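Putative oxidoreductase molybdopterin-binding subunit (Sulfolobus tokodaii, PDB 4ZOH) binds a pterin cytosine dinucleotide and probably serves as the cofactor-bearing subunit of an oxidoreductase of the xanthine dehydrogenase and aldehyde oxidase family. Local coordinates at residues Asp59-Lys64 with Ile68-Thr73; Gly77-Ile82 with His222-Ala227. All coordinates share one frame; numbering follows the deposited sequence.

In the fold
Interaction 1 and interaction 2 come in series along the chain, and their centres lie about 10 Å apart on the same side of the chain's centre. Interaction 1 shapes the loop that leads from strand 54-56 into strand 72-73. Interaction 2 follows on strand 79-85, which pairs with strand 32-38 in a mixed seven-stranded sheet, and meets helix 223-235 from much later in the chain. The two contacts touch: Ala-69 N probably bonds to Pro-79 O, and Ile-60 and Ile-68 reach Ala-227. The buried side chains Ile-60 and Ile-68, with Pro-79 and Ala-227, bring loop, strand and helix together and join the a/b hammerhead region to the molybdopterin-binding region.

Interaction 1 (Asp59-Lys64 with Ile68-Thr73); sequences DINPGK and IATKET
The side-chain amide of Asn-61 grips the backbone of Ile-68 at two points. Ile-68 N donates to Asn-61 OD1 at 2.9 Å, tilted 27° from the plane of that carbonyl. Asn-61 ND2 donates back to Ile-68 O at 2.8 Å, in the carbonyl plane and on a lone pair. The acceptor also lies close to the plane of the amide. Both backbone polar groups of Ile-68 are thus satisfied by one buried side chain. The amide of Asn-61 is set for this by a first torsion of 44°, which puts CG between the backbone N and the carbonyl carbon. With an alanine here, Ile-68 N and O would probably lose these mates, and the loop is likely to shift more easily.

Asn-61 also begins a type II beta turn that ends at Lys-64, closed by Lys-64 N bonding to Asn-61 O at 2.9 Å. Gly-63 takes the third position of the turn, with backbone angles at which a side chain would collide with the carbonyl O of Pro-62. The turn lies in the a/b hammerhead region, in the loop ahead of strand 72-73.

Thr-70 ties down the end of the turn. Its OG1 donates to Lys-64 O at 2.6 Å, from above the carbonyl plane rather than on a lone pair. A water accepts from Gly-63 N at 2.8 Å and, weakly, from Lys-71 NZ. Next to the amide grip, Ile-60 CG2 packs on Ile-68 CG1 at 4.1 Å, and the two side chains cross obliquely. The carboxylate of Asp-65 receives the backbone N of Thr-70, Lys-71 and Glu-72 on its OD1.

Interaction 2 (Gly77-Ile82 with His222-Ala227); sequences GQPIAI and HPEEYA
This contact is a strand-to-helix packing between the a/b hammerhead region and the molybdopterin-binding region. The start of strand 79-85 meets the first turn of helix 223-235. One proline stands on each side. Pro-79 CG touches Pro-223 CB at 4.1 Å, and the two side chains cross at about a right angle. The meeting is apolar and small, with 135 Å² buried in all.

Pro-79 CG also lies 4.3 Å from Glu-224 CD. A second torsion of 92° bends the Glu-224 chain and brings its carboxyl carbon near Pro-79. The ring of Pro-79 thus rests against the carboxyl carbon. The charge itself is held by arginines, because Glu-224 OE2 makes salt bridges with Arg-38 and Arg-168. These two partners are likely to keep the buried carboxylate ionised and to fix its rotation. Arg-38 also donates to Gly-77 O, so it links the approach to the strand with the helix. Ile-82 and Ala-227 point at each other but stay further apart, 4.7 Å between Ile-82 CG1 and Ala-227 CB.

The helix begins at His-222, its N-cap residue. His-222 N donates to Glu-225 OE1 at 2.9 Å, nearly straight at 175°, on the anti side but tilted out of the carboxylate plane. This bond ties the backbone of the N-cap to the first turn, while Ser-183 holds the other oxygen of Glu-225. Ala-227 N bonds to Pro-223 O at 3.0 Å, a regular helical step.

On the strand, Ile-80 and Ala-81 form a classic beta bulge opposite Val-37. Ile-82 and Glu-224 both reach Phe-36 of strand 32-38, Ile-80 turns to strand 100-104, and Tyr-226 packs on helix 188-199.

Interaction 1 (Asp59-Lys64 with Ile68-Thr73)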
ATOM      1  N   ASP A  59     -22.107   3.567  18.798  1.00 25.84           N
ATOM      2  CA  ASP A  59     -21.724   2.955  17.534  1.00 29.44           C
ATOM      3  C   ASP A  59     -20.728   1.828  17.681  1.00 27.78           C
ATOM      4  O   ASP A  59     -20.563   1.042  16.761  1.00 30.10           O
ATOM      5  CB  ASP A  59     -21.158   4.006  16.590  1.00 28.09           C
ATOM      6  CG  ASP A  59     -22.167   5.065  16.240  1.00 28.95           C
ATOM      7  OD1 ASP A  59     -23.290   4.712  15.869  1.00 34.43           O
ATOM      8  OD2 ASP A  59     -21.854   6.260  16.279  1.00 33.12           O
ATOM      9  N   ILE A  60     -20.060   1.752  18.831  1.00 28.42           N
ATOM     10  CA  ILE A  60     -19.006   0.792  19.050  1.00 26.28           C
ATOM     11  C   ILE A  60     -19.354  -0.348  20.016  1.00 27.14           C
ATOM     12  O   ILE A  60     -19.088  -1.536  19.756  1.00 26.69           O
ATOM     13  CB  ILE A  60     -17.705   1.518  19.511  1.00 26.56           C
ATOM     14  CG1 ILE A  60     -17.371   2.727  18.578  1.00 27.63           C
ATOM     15  CG2 ILE A  60     -16.531   0.534  19.552  1.00 23.95           C
ATOM     16  CD1 ILE A  60     -17.089   2.353  17.124  1.00 23.58           C
ATOM     17  N   ASN A  61     -19.872  -0.002  21.185  1.00 27.98           N
ATOM     18  CA  ASN A  61     -20.115  -1.010  22.190  1.00 27.78           C
ATOM     19  C   ASN A  61     -21.442  -0.597  22.959  1.00 31.57           C
ATOM     20  O   ASN A  61     -21.401  -0.319  24.171  1.00 28.64           O
ATOM     21  CB  ASN A  61     -18.850  -1.200  23.085  1.00 27.49           C
ATOM     22  CG  ASN A  61     -18.225   0.124  23.501  1.00 30.13           C
ATOM     23  OD1 ASN A  61     -17.120   0.496  23.026  1.00 29.90           O
ATOM     24  ND2 ASN A  61     -18.920   0.868  24.376  1.00 27.43           N
ATOM     25  N   PRO A  62     -22.602  -0.500  22.223  1.00 33.19           N
ATOM     26  CA  PRO A  62     -23.885  -0.111  22.849  1.00 35.71           C
ATOM     27  C   PRO A  62     -24.124  -0.938  24.136  1.00 33.46           C
ATOM     28  O   PRO A  62     -23.829  -2.150  24.179  1.00 34.21           O
ATOM     29  CB  PRO A  62     -24.912  -0.451  21.760  1.00 40.08           C
ATOM     30  CG  PRO A  62     -24.267  -1.582  20.964  1.00 34.45           C
ATOM     31  CD  PRO A  62     -22.841  -1.055  20.866  1.00 35.20           C
ATOM     32  N   GLY A  63     -24.514  -0.265  25.209  1.00 30.72           N
ATOM     33  CA  GLY A  63     -24.812  -1.001  26.428  1.00 35.61           C
ATOM     34  C   GLY A  63     -23.600  -1.195  27.299  1.00 40.30           C
ATOM     35  O   GLY A  63     -23.719  -1.777  28.364  1.00 37.74           O
ATOM     36  N   LYS A  64     -22.425  -0.709  26.860  1.00 35.25           N
ATOM     37  CA  LYS A  64     -21.200  -0.794  27.671  1.00 31.08           C
ATOM     38  C   LYS A  64     -20.435   0.518  27.690  1.00 29.04           C
ATOM     39  O   LYS A  64     -20.675   1.428  26.886  1.00 31.77           O
ATOM     40  CB  LYS A  64     -20.353  -1.965  27.221  1.00 35.70           C
ATOM     41  CG  LYS A  64     -21.131  -3.259  27.341  1.00 40.61           C
ATOM     42  CD  LYS A  64     -20.540  -4.345  26.499  1.00 44.99           C
ATOM     43  CE  LYS A  64     -19.986  -5.433  27.397  1.00 55.14           C
ATOM     44  NZ  LYS A  64     -19.673  -6.634  26.564  1.00 65.87           N
ATOM     45  N   ILE A  68     -15.164   2.024  24.443  1.00 25.42           N
ATOM     46  CA  ILE A  68     -15.473   3.474  24.352  1.00 23.46           C
ATOM     47  C   ILE A  68     -16.583   3.819  25.391  1.00 28.49           C
ATOM     48  O   ILE A  68     -17.513   3.033  25.546  1.00 30.23           O
ATOM     49  CB  ILE A  68     -15.896   3.892  22.948  1.00 23.25           C
ATOM     50  CG1 ILE A  68     -14.866   3.430  21.874  1.00 24.49           C
ATOM     51  CG2 ILE A  68     -16.120   5.440  22.871  1.00 21.58           C
ATOM     52  CD1 ILE A  68     -13.430   4.108  21.948  1.00 19.75           C
ATOM     53  N   ALA A  69     -16.478   4.950  26.112  1.00 30.90           N
ATOM     54  CA  ALA A  69     -17.495   5.278  27.090  1.00 29.38           C
ATOM     55  C   ALA A  69     -18.699   5.735  26.305  1.00 32.98           C
ATOM     56  O   ALA A  69     -18.544   6.487  25.295  1.00 30.63           O
ATOM     57  CB  ALA A  69     -17.049   6.356  28.018  1.00 26.92           C
ATOM     58  N   THR A  70     -19.878   5.266  26.761  1.00 32.22           N
ATOM     59  CA  THR A  70     -21.230   5.648  26.191  1.00 32.36           C
ATOM     60  C   THR A  70     -22.063   6.534  27.111  1.00 30.83           C
ATOM     61  O   THR A  70     -22.425   7.624  26.712  1.00 32.94           O
ATOM     62  CB  THR A  70     -22.063   4.420  25.841  1.00 34.48           C
ATOM     63  OG1 THR A  70     -22.108   3.580  26.985  1.00 36.80           O
ATOM     64  CG2 THR A  70     -21.436   3.635  24.724  1.00 31.52           C
ATOM     65  N   LYS A  71     -22.314   6.094  28.355  1.00 38.75           N
ATOM     66  CA  LYS A  71     -22.991   6.924  29.423  1.00 38.45           C
ATOM     67  C   LYS A  71     -22.078   7.523  30.474  1.00 39.17           C
ATOM     68  O   LYS A  71     -22.407   8.578  31.081  1.00 38.16           O
ATOM     69  CB  LYS A  71     -23.981   6.107  30.240  1.00 42.80           C
ATOM     70  CG  LYS A  71     -24.424   4.796  29.666  1.00 50.66           C
ATOM     71  CD  LYS A  71     -25.704   4.972  28.895  1.00 59.01           C
ATOM     72  CE  LYS A  71     -26.418   3.629  28.843  1.00 65.68           C
ATOM     73  NZ  LYS A  71     -27.294   3.668  27.646  1.00 76.53           N
ATOM     74  N   GLU A  72     -20.951   6.842  30.735  1.00 35.44           N
ATOM     75  CA  GLU A  72     -20.127   7.220  31.867  1.00 31.16           C
ATOM     76  C   GLU A  72     -18.621   7.068  31.561  1.00 29.85           C
ATOM     77  O   GLU A  72     -18.137   5.942  31.299  1.00 24.09           O
ATOM     78  CB  GLU A  72     -20.527   6.387  33.090  1.00 31.63           C
ATOM     79  CG  GLU A  72     -19.997   6.912  34.452  1.00 35.03           C
ATOM     80  CD  GLU A  72     -20.383   5.961  35.599  1.00 37.29           C
ATOM     81  OE1 GLU A  72     -21.432   5.275  35.483  1.00 40.25           O
ATOM     82  OE2 GLU A  72     -19.625   5.851  36.604  1.00 36.19           O
ATOM     83  N   THR A  73     -17.923   8.202  31.613  1.00 30.51           N
ATOM     84  CA  THR A  73     -16.486   8.237  31.458  1.00 32.23           C
ATOM     85  C   THR A  73     -15.764   8.213  32.814  1.00 33.01           C
ATOM     86  O   THR A  73     -16.145   8.983  33.709  1.00 36.49           O
ATOM     87  CB  THR A  73     -16.021   9.437  30.623  1.00 29.26           C
ATOM     88  OG1 THR A  73     -14.586   9.364  30.494  1.00 29.47           O
ATOM     89  CG2 THR A  73     -16.413  10.751  31.235  1.00 24.27           C
TER
HETATM   90  O   HOH W   1     -24.716   2.490  25.873  1.00 49.60           O

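Interaction 2 (Gly77-Ile82 with His222-Ala227)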
ATOM      1  N   GLY A  77      -8.800  11.624  29.390  1.00 26.47           N
ATOM      2  CA  GLY A  77      -8.141  10.946  28.270  1.00 24.30           C
ATOM      3  C   GLY A  77      -8.952   9.790  27.701  1.00 27.29           C
ATOM      4  O   GLY A  77      -8.549   9.217  26.657  1.00 23.50           O
ATOM      5  N   GLN A  78     -10.052   9.400  28.378  1.00 21.83           N
ATOM      6  CA  GLN A  78     -10.863   8.313  27.833  1.00 21.49           C
ATOM      7  C   GLN A  78     -11.547   8.755  26.537  1.00 21.46           C
ATOM      8  O   GLN A  78     -12.069   9.863  26.464  1.00 23.02           O
ATOM      9  CB  GLN A  78     -11.882   7.756  28.800  1.00 23.29           C
ATOM     10  CG  GLN A  78     -12.453   6.377  28.359  1.00 22.87           C
ATOM     11  CD  GLN A  78     -13.502   5.921  29.353  1.00 25.45           C
ATOM     12  OE1 GLN A  78     -13.979   6.748  30.102  1.00 29.09           O
ATOM     13  NE2 GLN A  78     -13.805   4.621  29.420  1.00 21.67           N
ATOM     14  N   PRO A  79     -11.482   7.908  25.500  1.00 22.56           N
ATOM     15  CA  PRO A  79     -12.308   8.202  24.313  1.00 22.79           C
ATOM     16  C   PRO A  79     -13.848   8.185  24.604  1.00 23.59           C
ATOM     17  O   PRO A  79     -14.413   7.204  25.201  1.00 22.96           O
ATOM     18  CB  PRO A  79     -11.928   7.074  23.320  1.00 22.46           C
ATOM     19  CG  PRO A  79     -10.695   6.444  23.850  1.00 25.57           C
ATOM     20  CD  PRO A  79     -10.720   6.637  25.360  1.00 20.57           C
ATOM     21  N   ILE A  80     -14.474   9.273  24.197  1.00 23.56           N
ATOM     22  CA  ILE A  80     -15.922   9.447  24.373  1.00 28.44           C
ATOM     23  C   ILE A  80     -16.671   9.666  23.049  1.00 28.45           C
ATOM     24  O   ILE A  80     -17.909   9.556  22.997  1.00 29.60           O
ATOM     25  CB  ILE A  80     -16.235  10.554  25.440  1.00 26.13           C
ATOM     26  CG1 ILE A  80     -15.630  11.891  25.047  1.00 27.84           C
ATOM     27  CG2 ILE A  80     -15.734  10.048  26.782  1.00 27.60           C
ATOM     28  CD1 ILE A  80     -16.087  13.076  25.905  1.00 30.61           C
ATOM     29  N   ALA A  81     -15.917   9.923  21.980  1.00 26.80           N
ATOM     30  CA  ALA A  81     -16.476  10.145  20.646  1.00 29.04           C
ATOM     31  C   ALA A  81     -15.379   9.916  19.601  1.00 31.07           C
ATOM     32  O   ALA A  81     -14.166  10.019  19.935  1.00 30.83           O
ATOM     33  CB  ALA A  81     -16.991  11.588  20.533  1.00 24.03           C
ATOM     34  N   ILE A  82     -15.787   9.655  18.354  1.00 29.03           N
ATOM     35  CA  ILE A  82     -14.843   9.393  17.235  1.00 28.28           C
ATOM     36  C   ILE A  82     -15.233  10.301  16.073  1.00 29.01           C
ATOM     37  O   ILE A  82     -16.413  10.297  15.682  1.00 27.09           O
ATOM     38  CB  ILE A  82     -14.867   7.947  16.724  1.00 28.22           C
ATOM     39  CG1 ILE A  82     -14.844   6.917  17.837  1.00 30.40           C
ATOM     40  CG2 ILE A  82     -13.708   7.741  15.754  1.00 29.88           C
ATOM     41  CD1 ILE A  82     -16.178   6.303  18.166  1.00 29.77           C
ATOM     42  N   HIS A 222      -5.893  -1.401  22.387  1.00 17.10           N
ATOM     43  CA  HIS A 222      -6.375  -0.259  22.980  1.00 20.33           C
ATOM     44  C   HIS A 222      -7.822   0.072  22.604  1.00 21.68           C
ATOM     45  O   HIS A 222      -8.257  -0.339  21.548  1.00 20.74           O
ATOM     46  CB  HIS A 222      -5.480   0.888  22.555  1.00 19.94           C
ATOM     47  CG  HIS A 222      -4.169   0.853  23.263  1.00 22.06           C
ATOM     48  ND1 HIS A 222      -3.941   1.565  24.413  1.00 22.54           N
ATOM     49  CD2 HIS A 222      -3.049   0.127  23.035  1.00 22.38           C
ATOM     50  CE1 HIS A 222      -2.711   1.337  24.846  1.00 23.17           C
ATOM     51  NE2 HIS A 222      -2.155   0.449  24.036  1.00 23.87           N
ATOM     52  N   PRO A 223      -8.504   0.900  23.411  1.00 20.84           N
ATOM     53  CA  PRO A 223      -9.893   1.241  22.958  1.00 23.48           C
ATOM     54  C   PRO A 223      -9.964   1.747  21.509  1.00 23.82           C
ATOM     55  O   PRO A 223     -10.860   1.311  20.763  1.00 23.36           O
ATOM     56  CB  PRO A 223     -10.348   2.345  23.938  1.00 21.54           C
ATOM     57  CG  PRO A 223      -9.463   2.186  25.167  1.00 23.64           C
ATOM     58  CD  PRO A 223      -8.104   1.694  24.606  1.00 20.95           C
ATOM     59  N   GLU A 224      -9.004   2.586  21.104  1.00 21.48           N
ATOM     60  CA  GLU A 224      -8.982   3.129  19.748  1.00 21.43           C
ATOM     61  C   GLU A 224      -8.837   2.036  18.675  1.00 23.04           C
ATOM     62  O   GLU A 224      -9.404   2.141  17.569  1.00 20.14           O
ATOM     63  CB  GLU A 224      -7.840   4.143  19.594  1.00 20.46           C
ATOM     64  CG  GLU A 224      -7.942   5.366  20.470  1.00 18.18           C
ATOM     65  CD  GLU A 224      -7.207   5.169  21.783  1.00 18.69           C
ATOM     66  OE1 GLU A 224      -7.304   4.118  22.351  1.00 17.53           O
ATOM     67  OE2 GLU A 224      -6.558   6.088  22.260  1.00 19.46           O
ATOM     68  N   GLU A 225      -8.102   0.979  18.989  1.00 20.22           N
ATOM     69  CA  GLU A 225      -7.953  -0.057  18.002  1.00 21.40           C
ATOM     70  C   GLU A 225      -9.259  -0.847  17.782  1.00 21.93           C
ATOM     71  O   GLU A 225      -9.650  -1.125  16.651  1.00 19.04           O
ATOM     72  CB  GLU A 225      -6.798  -1.024  18.373  1.00 19.67           C
ATOM     73  CG  GLU A 225      -5.360  -0.466  18.130  1.00 20.59           C
ATOM     74  CD  GLU A 225      -4.327  -1.341  18.847  1.00 20.24           C
ATOM     75  OE1 GLU A 225      -4.233  -1.250  20.059  1.00 22.77           O
ATOM     76  OE2 GLU A 225      -3.608  -2.133  18.246  1.00 18.34           O
ATOM     77  N   TYR A 226      -9.871  -1.293  18.872  1.00 21.46           N
ATOM     78  CA  TYR A 226     -11.262  -1.900  18.775  1.00 23.31           C
ATOM     79  C   TYR A 226     -12.249  -1.011  18.022  1.00 20.71           C
ATOM     80  O   TYR A 226     -12.949  -1.483  17.128  1.00 22.94           O
ATOM     81  CB  TYR A 226     -11.808  -2.197  20.176  1.00 18.72           C
ATOM     82  CG  TYR A 226     -11.109  -3.333  20.896  1.00 18.56           C
ATOM     83  CD1 TYR A 226     -11.018  -4.592  20.318  1.00 17.93           C
ATOM     84  CD2 TYR A 226     -10.544  -3.124  22.159  1.00 18.24           C
ATOM     85  CE1 TYR A 226     -10.473  -5.657  20.969  1.00 19.24           C
ATOM     86  CE2 TYR A 226      -9.997  -4.182  22.844  1.00 18.89           C
ATOM     87  CZ  TYR A 226      -9.990  -5.445  22.245  1.00 20.60           C
ATOM     88  OH  TYR A 226      -9.423  -6.484  22.899  1.00 20.80           O
ATOM     89  N   ALA A 227     -12.260   0.259  18.347  1.00 21.06           N
ATOM     90  CA  ALA A 227     -13.177   1.189  17.698  1.00 22.61           C
ATOM     91  C   ALA A 227     -12.878   1.372  16.217  1.00 23.20           C
ATOM     92  O   ALA A 227     -13.803   1.373  15.372  1.00 21.97           O
ATOM     93  CB  ALA A 227     -13.208   2.534  18.409  1.00 20.45           C
TER